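Local coordinates for Cag pathogenicity island protein (Cag10) (Helicobacter pylori 26695, PDB 6IQT), which probably serves as a VirB8-like assembly component of the membrane-spanning type IV secretion system encoded by the Cag pathogenicity island, and associates with copies of itself, at residues A29-D32 with S33-K37; S49-D52 with R53-L57; F73-N76 with I77-F80. All blocks are in the same frame, centred on the assembly; numbering follows the deposited sequence.

Interaction 1 (A29-D32 with S33-K37); sequences AVVD and SATSK
Ser33 reaches the flat carbonyl group of Ala29 with two donors, its N and its OG, which approach from opposite sides of the carbonyl plane, the backbone N tilted modestly from it, each 2.9 Å from Ala29 O. The same pattern recurs two residues on, where Val31 O receives Thr35 N at 2.9 Å from one side of its plane and Thr35 OG1 at 2.8 Å from the other. This is the first part of helix 30-43, with Ala29 at the N-cap, in a VirB8 domain of the NTF2 clan whose helices pack on a curved antiparallel sheet. It illustrates how serine and threonine hydroxyls can bond back to the carbonyl four residues earlier. The torsion makes this possible: Thr35 OG1 lies beside the backbone N and anti to the carbonyl carbon (chi1 -60°), which turns it back toward the preceding turn. It stands above the Val31 carbonyl plane, 39° out of it. The bond gives a buried hydroxyl a partner inside its own helix, while the Thr35 side chain packs on Leu107, Phe109 and Ile133 of the sheet. Asp32 turns its carboxylate to strand 84-98, where OD1 makes a salt bridge with Arg96; a negative charge so near the helix start would probably also suit the helix dipole. Val31 and Thr35 run side by side, pointing the same way, with Val31 CG1 4.0 Å from Thr35 OG1.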
# COMPACT_ATOMS: atom_id res chain seq x y z
N ALA A 29 -0.34 -16.47 -15.52
CA ALA A 29 -1.58 -17.22 -15.65
C ALA A 29 -1.77 -17.71 -14.23
O ALA A 29 -2.75 -17.35 -13.57
CB ALA A 29 -1.54 -18.39 -16.66
N VAL A 30 -0.79 -18.47 -13.73
CA VAL A 30 -0.86 -18.96 -12.35
C VAL A 30 -0.70 -17.81 -11.37
O VAL A 30 -1.44 -17.71 -10.38
CB VAL A 30 0.19 -20.07 -12.11
CG1 VAL A 30 0.34 -20.36 -10.63
CG2 VAL A 30 -0.19 -21.34 -12.85
N VAL A 31 0.27 -16.92 -11.62
CA VAL A 31 0.45 -15.76 -10.75
C VAL A 31 -0.82 -14.92 -10.71
O VAL A 31 -1.29 -14.51 -9.64
CB VAL A 31 1.67 -14.93 -11.21
CG1 VAL A 31 1.65 -13.53 -10.58
CG2 VAL A 31 2.97 -15.63 -10.82
N ASP A 32 -1.39 -14.67 -11.89
CA ASP A 32 -2.56 -13.80 -11.96
C ASP A 32 -3.77 -14.43 -11.28
O ASP A 32 -4.53 -13.73 -10.60
CB ASP A 32 -2.87 -13.45 -13.43
CG ASP A 32 -1.79 -12.53 -14.06
OD1 ASP A 32 -0.82 -12.13 -13.38
OD2 ASP A 32 -1.91 -12.19 -15.25
N SER A 33 -3.97 -15.75 -11.45
CA SER A 33 -5.06 -16.45 -10.77
C SER A 33 -4.89 -16.42 -9.26
O SER A 33 -5.86 -16.22 -8.51
CB SER A 33 -5.16 -17.90 -11.26
OG SER A 33 -5.43 -17.95 -12.64
N ALA A 34 -3.67 -16.70 -8.79
CA ALA A 34 -3.41 -16.67 -7.35
C ALA A 34 -3.64 -15.28 -6.78
O ALA A 34 -4.23 -15.11 -5.70
CB ALA A 34 -1.98 -17.15 -7.06
N THR A 35 -3.19 -14.26 -7.51
CA THR A 35 -3.33 -12.89 -7.04
C THR A 35 -4.80 -12.49 -6.95
O THR A 35 -5.21 -11.84 -5.99
CB THR A 35 -2.55 -11.93 -7.96
OG1 THR A 35 -1.17 -12.31 -7.95
CG2 THR A 35 -2.65 -10.50 -7.45
N SER A 36 -5.60 -12.90 -7.93
CA SER A 36 -7.02 -12.59 -7.91
C SER A 36 -7.71 -13.26 -6.72
O SER A 36 -8.56 -12.65 -6.05
CB SER A 36 -7.66 -13.01 -9.23
OG SER A 36 -9.05 -12.81 -9.19
N LYS A 37 -7.37 -14.52 -6.46
CA LYS A 37 -7.93 -15.22 -5.30
C LYS A 37 -7.52 -14.55 -4.00
O LYS A 37 -8.34 -14.36 -3.09
CB LYS A 37 -7.50 -16.68 -5.33
CG LYS A 37 -8.26 -17.60 -4.33
CD LYS A 37 -9.76 -17.27 -4.32
CE LYS A 37 -10.59 -18.39 -3.70
NZ LYS A 37 -12.05 -18.09 -3.76

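Interaction 2 (S49-D52 with R53-L57); sequences SLRD and RKDQL
Arg51 and Asp55 of helix 50-59 form an i to i+4 salt bridge within a helix-surface network, joining 49-52 to 53-57: Arg51 NE lies 3.3 Å from Asp55 OD2. The guanidinium and carboxylate planes stand 65° apart, so the pair meets at one atom from each group and not as a flat two-pronged pair. A bend in the arginine chain at chi2 (-105°) brings NE over to this carboxylate, and NH1 is left to reach Asp52 OD1 at 3.6 Å. Lys54 NZ extends the network with a long contact of 3.9 Å to Asp55 OD1.

Water makes two further links. One molecule donates to both Asp52 OD1 and Asp55 OD2 and lies 3.6 Å above one guanidinium face of Arg51, toward its rim. Another sits at the edge of the Arg53 guanidinium, in its plane, accepting from Arg53 NE at 2.8 Å and hydrogen-bonded to Ser49 OG.

Backbone bonds complete the turn, among them Arg53 N to Ser49 O at 2.9 Å. Leu50, Arg53 and Lys54 rest on Phe73 of helix 66-80. With Asp52 OD1 and Asp55 OD2 only 4.9 Å apart, the shared water and the neighbouring Arg51 charge probably offset their mutual repulsion.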
# COMPACT_ATOMS: atom_id res chain seq x y z
N SER A 49 -18.85 -17.11 6.22
CA SER A 49 -17.78 -18.07 6.00
C SER A 49 -16.44 -17.58 6.55
O SER A 49 -15.38 -17.90 5.99
CB SER A 49 -17.63 -18.37 4.50
OG SER A 49 -17.60 -17.16 3.73
N LEU A 50 -16.46 -16.84 7.66
CA LEU A 50 -15.27 -16.09 8.09
C LEU A 50 -14.11 -17.00 8.46
O LEU A 50 -12.96 -16.72 8.11
CB LEU A 50 -15.61 -15.17 9.27
CG LEU A 50 -16.37 -13.90 8.90
CD1 LEU A 50 -16.69 -13.08 10.16
CD2 LEU A 50 -15.53 -13.09 7.92
N ARG A 51 -14.39 -18.11 9.16
CA ARG A 51 -13.30 -19.00 9.56
C ARG A 51 -12.61 -19.60 8.35
O ARG A 51 -11.38 -19.66 8.29
CB ARG A 51 -13.82 -20.12 10.48
CG ARG A 51 -12.76 -21.19 10.82
CD ARG A 51 -13.01 -22.49 10.04
NE ARG A 51 -12.19 -23.62 10.48
CZ ARG A 51 -12.55 -24.90 10.36
NH1 ARG A 51 -13.71 -25.22 9.81
NH2 ARG A 51 -11.75 -25.86 10.79
N ASP A 52 -13.40 -20.10 7.38
CA ASP A 52 -12.81 -20.67 6.17
C ASP A 52 -12.05 -19.60 5.39
O ASP A 52 -10.99 -19.87 4.82
CB ASP A 52 -13.90 -21.31 5.31
CG ASP A 52 -14.60 -22.50 6.00
OD1 ASP A 52 -14.00 -23.13 6.90
OD2 ASP A 52 -15.76 -22.82 5.63
N ARG A 53 -12.58 -18.37 5.36
CA ARG A 53 -11.90 -17.27 4.67
C ARG A 53 -10.53 -17.00 5.28
O ARG A 53 -9.53 -16.88 4.57
CB ARG A 53 -12.75 -15.99 4.68
CG ARG A 53 -12.04 -14.79 4.00
CD ARG A 53 -12.82 -13.48 4.11
NE ARG A 53 -14.12 -13.61 3.47
CZ ARG A 53 -14.35 -13.38 2.17
NH1 ARG A 53 -13.37 -12.99 1.36
NH2 ARG A 53 -15.58 -13.55 1.70
N LYS A 54 -10.45 -16.93 6.62
CA LYS A 54 -9.16 -16.70 7.27
C LYS A 54 -8.18 -17.83 7.01
O LYS A 54 -6.99 -17.59 6.77
CB LYS A 54 -9.36 -16.48 8.78
CG LYS A 54 -8.05 -16.37 9.58
CD LYS A 54 -7.67 -17.72 10.23
CE LYS A 54 -6.40 -17.60 11.09
NZ LYS A 54 -5.91 -18.89 11.65
N ASP A 55 -8.64 -19.09 7.06
CA ASP A 55 -7.75 -20.22 6.81
C ASP A 55 -7.19 -20.20 5.39
O ASP A 55 -6.00 -20.48 5.18
CB ASP A 55 -8.49 -21.54 7.04
CG ASP A 55 -8.61 -21.90 8.52
OD1 ASP A 55 -7.79 -21.42 9.33
OD2 ASP A 55 -9.53 -22.69 8.85
N GLN A 56 -8.03 -19.89 4.40
CA GLN A 56 -7.54 -19.83 3.02
C GLN A 56 -6.57 -18.68 2.84
O GLN A 56 -5.49 -18.85 2.25
CB GLN A 56 -8.72 -19.72 2.06
CG GLN A 56 -9.48 -21.05 1.88
CD GLN A 56 -10.39 -21.03 0.66
OE1 GLN A 56 -10.15 -20.29 -0.29
NE2 GLN A 56 -11.44 -21.84 0.69
N LEU A 57 -6.91 -17.50 3.36
CA LEU A 57 -6.02 -16.34 3.26
C LEU A 57 -4.62 -16.64 3.81
O LEU A 57 -3.61 -16.33 3.18
CB LEU A 57 -6.66 -15.16 4.01
CG LEU A 57 -5.82 -13.89 4.12
CD1 LEU A 57 -5.42 -13.40 2.74
CD2 LEU A 57 -6.60 -12.80 4.86
O HOH W 1 -16.34 -14.82 4.68
O HOH W 2 -11.50 -23.99 6.85

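Interaction 3 (F73-N76 with I77-F80); sequences FNEN and IRQF
Asn76 O is gripped by two backbone N-H groups, strongly by Phe80 N at 2.9 Å and weakly by Gln79 N at 3.4 Å, while it lies obliquely to the Phe80 ring, nearest its CD2. The Asn76 amide runs alongside the Phe80 ring, their planes 30° apart.

Glu75 shows how one carboxylate can serve two residues of the following turn. Its OE1 accepts from Gln79 NE2 at 2.9 Å in a nearly straight bond (162°) that lies close to the amide plane and meets the oxygen almost along its C-O axis. Its OE2 holds Arg78 NE only weakly, at 3.5 Å, in a salt bridge whose side chains cross at about a right angle. Glu75 is bent at chi2 (36°), which folds the carboxylate forward between these partners. Asn74 O, meanwhile, lies over one face of the Arg78 guanidinium, displaced toward its rim.

The apolar contact is tight: Ile77 CD1 comes within 3.4 Å of Phe73 CE2. These residues form the last turns of helix 66-80, ahead of strand 84-98. Phe73 faces helix 50-59, Asn76 ND2 bonds weakly to Leu42 O of helix 30-43, Phe80 meets the Tyr45 ring, and Asn74 packs on Met120 of the second subunit.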
# COMPACT_ATOMS: atom_id res chain seq x y z
N PHE A 73 -7.84 -8.50 7.82
CA PHE A 73 -9.03 -9.33 7.98
C PHE A 73 -9.88 -8.83 9.14
O PHE A 73 -11.10 -8.65 9.01
CB PHE A 73 -8.58 -10.78 8.18
CG PHE A 73 -9.69 -11.77 8.46
CD1 PHE A 73 -10.43 -12.32 7.43
CD2 PHE A 73 -9.93 -12.21 9.76
CE1 PHE A 73 -11.43 -13.25 7.67
CE2 PHE A 73 -10.93 -13.14 10.01
CZ PHE A 73 -11.68 -13.66 8.97
N ASN A 74 -9.25 -8.58 10.30
CA ASN A 74 -9.99 -8.14 11.48
C ASN A 74 -10.62 -6.77 11.29
O ASN A 74 -11.69 -6.50 11.84
CB ASN A 74 -9.08 -8.13 12.71
CG ASN A 74 -8.77 -9.53 13.23
OD1 ASN A 74 -9.54 -10.47 13.02
ND2 ASN A 74 -7.63 -9.67 13.89
N GLU A 75 -9.96 -5.89 10.52
CA GLU A 75 -10.55 -4.58 10.24
C GLU A 75 -11.84 -4.71 9.42
O GLU A 75 -12.82 -3.98 9.67
CB GLU A 75 -9.52 -3.69 9.54
CG GLU A 75 -9.78 -2.18 9.64
CD GLU A 75 -10.37 -1.74 10.99
OE1 GLU A 75 -11.37 -1.00 10.98
OE2 GLU A 75 -9.82 -2.13 12.05
N ASN A 76 -11.88 -5.63 8.46
CA ASN A 76 -13.13 -5.87 7.73
C ASN A 76 -14.25 -6.33 8.66
O ASN A 76 -15.41 -5.92 8.52
CB ASN A 76 -12.94 -6.92 6.62
CG ASN A 76 -12.10 -6.42 5.45
OD1 ASN A 76 -11.89 -5.22 5.26
ND2 ASN A 76 -11.62 -7.36 4.64
N ILE A 77 -13.93 -7.24 9.59
CA ILE A 77 -14.94 -7.71 10.53
C ILE A 77 -15.50 -6.54 11.32
O ILE A 77 -16.71 -6.41 11.49
CB ILE A 77 -14.35 -8.78 11.47
CG1 ILE A 77 -13.77 -9.95 10.67
CG2 ILE A 77 -15.42 -9.25 12.47
CD1 ILE A 77 -13.18 -11.02 11.53
N ARG A 78 -14.61 -5.66 11.80
CA ARG A 78 -15.03 -4.58 12.69
C ARG A 78 -16.00 -3.63 12.01
O ARG A 78 -16.92 -3.11 12.65
CB ARG A 78 -13.81 -3.81 13.19
CG ARG A 78 -13.00 -4.57 14.21
CD ARG A 78 -12.16 -3.63 15.05
NE ARG A 78 -10.72 -3.86 14.91
CZ ARG A 78 -10.08 -4.97 15.29
NH1 ARG A 78 -10.74 -6.00 15.80
NH2 ARG A 78 -8.77 -5.05 15.13
N GLN A 79 -15.81 -3.38 10.72
CA GLN A 79 -16.58 -2.37 10.03
C GLN A 79 -17.80 -2.92 9.31
O GLN A 79 -18.83 -2.24 9.26
CB GLN A 79 -15.68 -1.61 9.05
CG GLN A 79 -14.48 -0.91 9.74
CD GLN A 79 -14.85 -0.16 11.06
OE1 GLN A 79 -15.97 0.33 11.22
NE2 GLN A 79 -13.88 -0.07 11.98
N PHE A 80 -17.73 -4.16 8.79
CA PHE A 80 -18.85 -4.73 8.05
C PHE A 80 -19.81 -5.56 8.91
O PHE A 80 -20.98 -5.69 8.54
CB PHE A 80 -18.33 -5.60 6.90
CG PHE A 80 -17.47 -4.86 5.93
CD1 PHE A 80 -17.76 -3.55 5.56
CD2 PHE A 80 -16.35 -5.47 5.39
CE1 PHE A 80 -16.95 -2.87 4.65
CE2 PHE A 80 -15.54 -4.80 4.48
CZ PHE A 80 -15.84 -3.50 4.11

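How the interactions relate
The three contacts follow one another along the chain, one on each of three successive helices of the VirB8 domain. Interactions 2 and 3 are the closest pair, with centres 13 Å apart: the Phe73 ring lies against helix 50-59, its CZ 3.4 Å from Leu50 O and 3.7 Å from Lys54 CB, and its CE1 3.8 Å from Arg53 CD. Interaction 1 meets interaction 2 more lightly, through Lys37 CE and Gln56 OE1 at 3.9 Å, although their centres are about 18 Å apart. Interactions 1 and 3 lie on opposite sides of the chain's centre, their nearest atoms about 11 Å apart; interaction 2 touches both.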